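Local coordinates for epimerase domain-containing protein (Bacillus cereus HuA2-4, PDB 6ZLK) that interconverts UDP-glucuronic acid and UDP-galacturonic acid as an NAD-dependent 4-epimerase, at residues Phe215-Ala228 and Leu291-Ala305. Numbering follows the deposited sequence.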
# COMPACT_ATOMS: atom_id res chain seq x y z
N PHE A 215 19.30 -14.53 -6.32
CA PHE A 215 20.07 -13.44 -6.93
C PHE A 215 19.92 -13.51 -8.44
O PHE A 215 20.07 -14.57 -9.05
CB PHE A 215 21.52 -13.64 -6.58
CG PHE A 215 21.83 -13.42 -5.12
CD1 PHE A 215 21.70 -12.17 -4.54
CD2 PHE A 215 22.22 -14.49 -4.34
CE1 PHE A 215 22.00 -11.97 -3.20
CE2 PHE A 215 22.53 -14.30 -2.99
CZ PHE A 215 22.42 -13.03 -2.43
N THR A 216 19.59 -12.38 -9.03
CA THR A 216 19.31 -12.25 -10.47
C THR A 216 20.43 -11.43 -11.10
O THR A 216 20.53 -10.25 -10.86
CB THR A 216 17.93 -11.68 -10.78
OG1 THR A 216 16.94 -12.39 -10.01
CG2 THR A 216 17.66 -11.75 -12.27
N TYR A 217 21.19 -12.03 -11.99
CA TYR A 217 22.25 -11.28 -12.68
C TYR A 217 21.59 -10.25 -13.58
O TYR A 217 20.55 -10.48 -14.23
CB TYR A 217 23.16 -12.19 -13.53
CG TYR A 217 24.29 -11.39 -14.10
CD1 TYR A 217 25.27 -10.90 -13.24
CD2 TYR A 217 24.46 -11.22 -15.46
CE1 TYR A 217 26.32 -10.12 -13.72
CE2 TYR A 217 25.51 -10.46 -15.96
CZ TYR A 217 26.46 -9.98 -15.09
OH TYR A 217 27.47 -9.19 -15.57
N ILE A 218 22.18 -9.06 -13.62
CA ILE A 218 21.59 -7.91 -14.31
C ILE A 218 21.24 -8.25 -15.76
O ILE A 218 20.17 -7.85 -16.22
CB ILE A 218 22.52 -6.70 -14.20
CG1 ILE A 218 21.93 -5.48 -14.89
CG2 ILE A 218 23.92 -7.01 -14.74
CD1 ILE A 218 20.59 -4.97 -14.37
N ASP A 219 22.12 -8.93 -16.51
CA ASP A 219 21.80 -9.28 -17.93
C ASP A 219 20.59 -10.21 -18.01
O ASP A 219 19.81 -10.04 -19.02
CB ASP A 219 22.97 -9.88 -18.68
CG ASP A 219 24.14 -8.95 -18.86
OD1 ASP A 219 23.99 -7.74 -18.59
OD2 ASP A 219 25.20 -9.46 -19.28
N ASP A 220 20.38 -11.07 -17.03
CA ASP A 220 19.17 -11.93 -17.00
C ASP A 220 17.94 -11.05 -16.80
O ASP A 220 16.94 -11.19 -17.52
CB ASP A 220 19.34 -13.06 -16.01
CG ASP A 220 20.25 -14.19 -16.50
OD1 ASP A 220 20.16 -14.50 -17.75
OD2 ASP A 220 20.97 -14.81 -15.67
N CYS A 221 18.00 -10.24 -15.75
CA CYS A 221 16.96 -9.27 -15.41
C CYS A 221 16.56 -8.48 -16.68
O CYS A 221 15.37 -8.35 -17.02
CB CYS A 221 17.48 -8.34 -14.33
SG CYS A 221 16.39 -6.93 -14.04
N ILE A 222 17.52 -7.91 -17.38
CA ILE A 222 17.24 -7.04 -18.54
C ILE A 222 16.66 -7.89 -19.71
O ILE A 222 15.69 -7.42 -20.32
CB ILE A 222 18.50 -6.27 -18.95
CG1 ILE A 222 18.91 -5.31 -17.83
CG2 ILE A 222 18.35 -5.58 -20.30
CD1 ILE A 222 17.87 -4.31 -17.41
N ARG A 223 17.14 -9.11 -19.93
CA ARG A 223 16.54 -9.98 -20.99
C ARG A 223 15.08 -10.27 -20.65
O ARG A 223 14.23 -10.16 -21.56
CB ARG A 223 17.30 -11.30 -21.14
CG ARG A 223 18.54 -11.13 -21.99
CD ARG A 223 19.22 -12.46 -22.26
NE ARG A 223 19.95 -12.98 -21.11
CZ ARG A 223 21.25 -12.75 -20.87
NH1 ARG A 223 21.96 -11.97 -21.69
NH2 ARG A 223 21.82 -13.27 -19.80
N GLY A 224 14.75 -10.54 -19.38
CA GLY A 224 13.33 -10.73 -19.03
C GLY A 224 12.52 -9.47 -19.23
O GLY A 224 11.34 -9.48 -19.69
N THR A 225 13.12 -8.34 -18.86
CA THR A 225 12.42 -7.06 -18.90
C THR A 225 12.12 -6.68 -20.37
O THR A 225 10.99 -6.20 -20.65
CB THR A 225 13.25 -6.04 -18.11
OG1 THR A 225 13.45 -6.47 -16.76
CG2 THR A 225 12.63 -4.68 -18.17
N VAL A 226 13.09 -6.80 -21.27
CA VAL A 226 12.89 -6.55 -22.70
C VAL A 226 11.88 -7.57 -23.24
O VAL A 226 11.07 -7.17 -24.06
CB VAL A 226 14.25 -6.59 -23.41
CG1 VAL A 226 14.08 -6.56 -24.90
CG2 VAL A 226 15.10 -5.41 -22.94
N ALA A 227 11.90 -8.80 -22.77
CA ALA A 227 10.94 -9.82 -23.25
C ALA A 227 9.51 -9.39 -22.91
O ALA A 227 8.60 -9.73 -23.68
CB ALA A 227 11.23 -11.18 -22.70
N ALA A 228 9.29 -8.68 -21.81
CA ALA A 228 7.94 -8.16 -21.48
C ALA A 228 7.42 -7.24 -22.59
O ALA A 228 6.19 -7.17 -22.80
CB ALA A 228 7.93 -7.47 -20.13
N LEU A 291 7.18 -15.21 -21.33
CA LEU A 291 8.30 -14.38 -21.84
C LEU A 291 9.39 -15.25 -22.46
O LEU A 291 10.33 -14.67 -22.96
CB LEU A 291 8.91 -13.54 -20.73
CG LEU A 291 7.94 -12.72 -19.90
CD1 LEU A 291 8.71 -11.98 -18.84
CD2 LEU A 291 7.10 -11.78 -20.76
N GLN A 292 9.28 -16.58 -22.41
CA GLN A 292 10.40 -17.47 -22.77
C GLN A 292 11.63 -17.06 -21.96
O GLN A 292 12.75 -17.22 -22.41
CB GLN A 292 10.61 -17.48 -24.29
CG GLN A 292 9.44 -18.11 -25.03
CD GLN A 292 9.83 -18.28 -26.47
OE1 GLN A 292 9.75 -17.33 -27.26
NE2 GLN A 292 10.35 -19.45 -26.81
N TYR A 293 11.41 -16.63 -20.72
CA TYR A 293 12.52 -16.27 -19.80
C TYR A 293 13.23 -17.52 -19.32
O TYR A 293 12.63 -18.47 -18.81
CB TYR A 293 11.96 -15.46 -18.64
CG TYR A 293 13.03 -15.03 -17.67
CD1 TYR A 293 14.01 -14.14 -18.08
CD2 TYR A 293 13.03 -15.48 -16.36
CE1 TYR A 293 15.02 -13.79 -17.21
CE2 TYR A 293 14.03 -15.10 -15.48
CZ TYR A 293 14.98 -14.20 -15.90
OH TYR A 293 15.95 -13.80 -15.03
N SER A 294 14.53 -17.46 -19.35
CA SER A 294 15.36 -18.52 -18.73
C SER A 294 16.67 -17.87 -18.34
O SER A 294 17.39 -17.41 -19.21
CB SER A 294 15.54 -19.66 -19.71
OG SER A 294 16.52 -20.58 -19.22
N PRO A 295 16.98 -17.72 -17.02
CA PRO A 295 18.22 -17.06 -16.63
C PRO A 295 19.37 -17.99 -16.99
O PRO A 295 19.23 -19.18 -16.79
CB PRO A 295 18.05 -16.81 -15.12
CG PRO A 295 17.12 -17.92 -14.69
CD PRO A 295 16.18 -18.15 -15.87
N THR A 296 20.43 -17.45 -17.56
CA THR A 296 21.58 -18.23 -18.07
C THR A 296 22.88 -17.90 -17.35
O THR A 296 23.87 -18.63 -17.55
CB THR A 296 21.70 -18.03 -19.58
OG1 THR A 296 21.94 -16.65 -19.84
CG2 THR A 296 20.45 -18.53 -20.27
N VAL A 297 22.94 -16.87 -16.51
CA VAL A 297 24.26 -16.48 -15.98
C VAL A 297 24.45 -17.10 -14.59
O VAL A 297 23.65 -16.79 -13.69
CB VAL A 297 24.41 -14.96 -15.94
CG1 VAL A 297 25.74 -14.56 -15.32
CG2 VAL A 297 24.23 -14.36 -17.32
N SER A 298 25.50 -17.90 -14.40
CA SER A 298 25.82 -18.53 -13.11
C SER A 298 26.33 -17.46 -12.16
O SER A 298 26.86 -16.43 -12.59
CB SER A 298 26.88 -19.62 -13.25
OG SER A 298 28.11 -19.02 -13.66
N LEU A 299 26.21 -17.73 -10.89
CA LEU A 299 26.79 -16.85 -9.86
C LEU A 299 28.29 -16.67 -10.06
O LEU A 299 28.71 -15.54 -9.92
CB LEU A 299 26.53 -17.43 -8.48
CG LEU A 299 25.16 -17.08 -7.93
CD1 LEU A 299 24.89 -17.91 -6.68
CD2 LEU A 299 25.07 -15.58 -7.66
N SER A 300 29.05 -17.71 -10.42
CA SER A 300 30.52 -17.52 -10.53
C SER A 300 30.79 -16.54 -11.67
O SER A 300 31.58 -15.59 -11.48
CB SER A 300 31.30 -18.82 -10.67
OG SER A 300 30.83 -19.57 -11.75
N ASP A 301 30.10 -16.68 -12.80
CA ASP A 301 30.31 -15.75 -13.93
C ASP A 301 29.85 -14.34 -13.53
O ASP A 301 30.53 -13.36 -13.85
CB ASP A 301 29.61 -16.25 -15.19
CG ASP A 301 30.29 -17.43 -15.89
OD1 ASP A 301 31.46 -17.74 -15.57
OD2 ASP A 301 29.64 -18.00 -16.79
N GLY A 302 28.69 -14.21 -12.88
CA GLY A 302 28.12 -12.89 -12.52
C GLY A 302 28.96 -12.19 -11.46
O GLY A 302 29.21 -10.97 -11.61
N LEU A 303 29.49 -12.94 -10.49
CA LEU A 303 30.38 -12.38 -9.43
C LEU A 303 31.74 -12.00 -10.00
O LEU A 303 32.23 -10.96 -9.61
CB LEU A 303 30.53 -13.43 -8.35
CG LEU A 303 29.30 -13.60 -7.45
CD1 LEU A 303 29.56 -14.75 -6.54
CD2 LEU A 303 28.97 -12.31 -6.69
N GLU A 304 32.20 -12.70 -11.02
CA GLU A 304 33.46 -12.30 -11.70
C GLU A 304 33.27 -10.91 -12.30
O GLU A 304 34.18 -10.06 -12.20
CB GLU A 304 33.86 -13.31 -12.78
CG GLU A 304 34.44 -14.57 -12.18
CD GLU A 304 34.48 -15.76 -13.11
OE1 GLU A 304 34.82 -16.87 -12.60
OE2 GLU A 304 34.15 -15.60 -14.30
N ALA A 305 32.13 -10.68 -12.95
CA ALA A 305 31.84 -9.42 -13.62
C ALA A 305 31.76 -8.34 -12.56
O ALA A 305 32.32 -7.27 -12.75
CB ALA A 305 30.55 -9.50 -14.39
O HOH W 1 18.04 -14.50 -19.59
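Asp220, in the first turn of helix 218-230, reaches out to two consecutive backbone amides of the loop 292-298. Its OD2 takes the N-H of Val297 on the syn lone pair (3.0 Å to Val297 N), while Thr296 N meets OD1 on the syn side but tilted out of the carboxylate plane, in a nearly straight bond, 169° at the hydrogen. The carboxylate also sits against CA and CB of Pro295. Arg223, one helical turn on, completes the polar cluster through a salt bridge from NH2 to OD1 of Asp220 (2.9 Å), approaching from the face of the carboxylate opposite Thr296 N. A water ties the same OD1 to Arg223 NE and Ser294 O, and this array of donors probably keeps Asp220 ionised. In this Rossmann-type short-chain dehydrogenase/reductase fold, the contact lays the chain linking helices 285-291 and 299-313 along the helix that follows strand 212-217; the side chain of Phe215 lies about 5 Å from the bound UDP-sugar.

Packing extends along the helix in both directions. Over one face of the Tyr217 ring lies Val297 CG1, 4.0 Å from the centroid in a CH-pi contact, and Ile218 CG2 covers the opposite face. Turned anti to the backbone N (chi1 -175°), the ring lies close against the backbone of Gly302, with CE1 3.5 Å from Gly302 CA, and carries its hydroxyl to the methyl of Ala305. Tyr293 lies along the helix, its CD1 packed on Gly224 CA. Farther along, Leu291 lies against the helix at 224-228, its CB 3.9 Å from Ala227 CB and its CD2 against Ala228 CA.

Tyr293 also has polar neighbours: Asp220 O faces its ring edge, 3.2 Å from CE1, and its hydroxyl is hydrogen-bonded to Gly243 O.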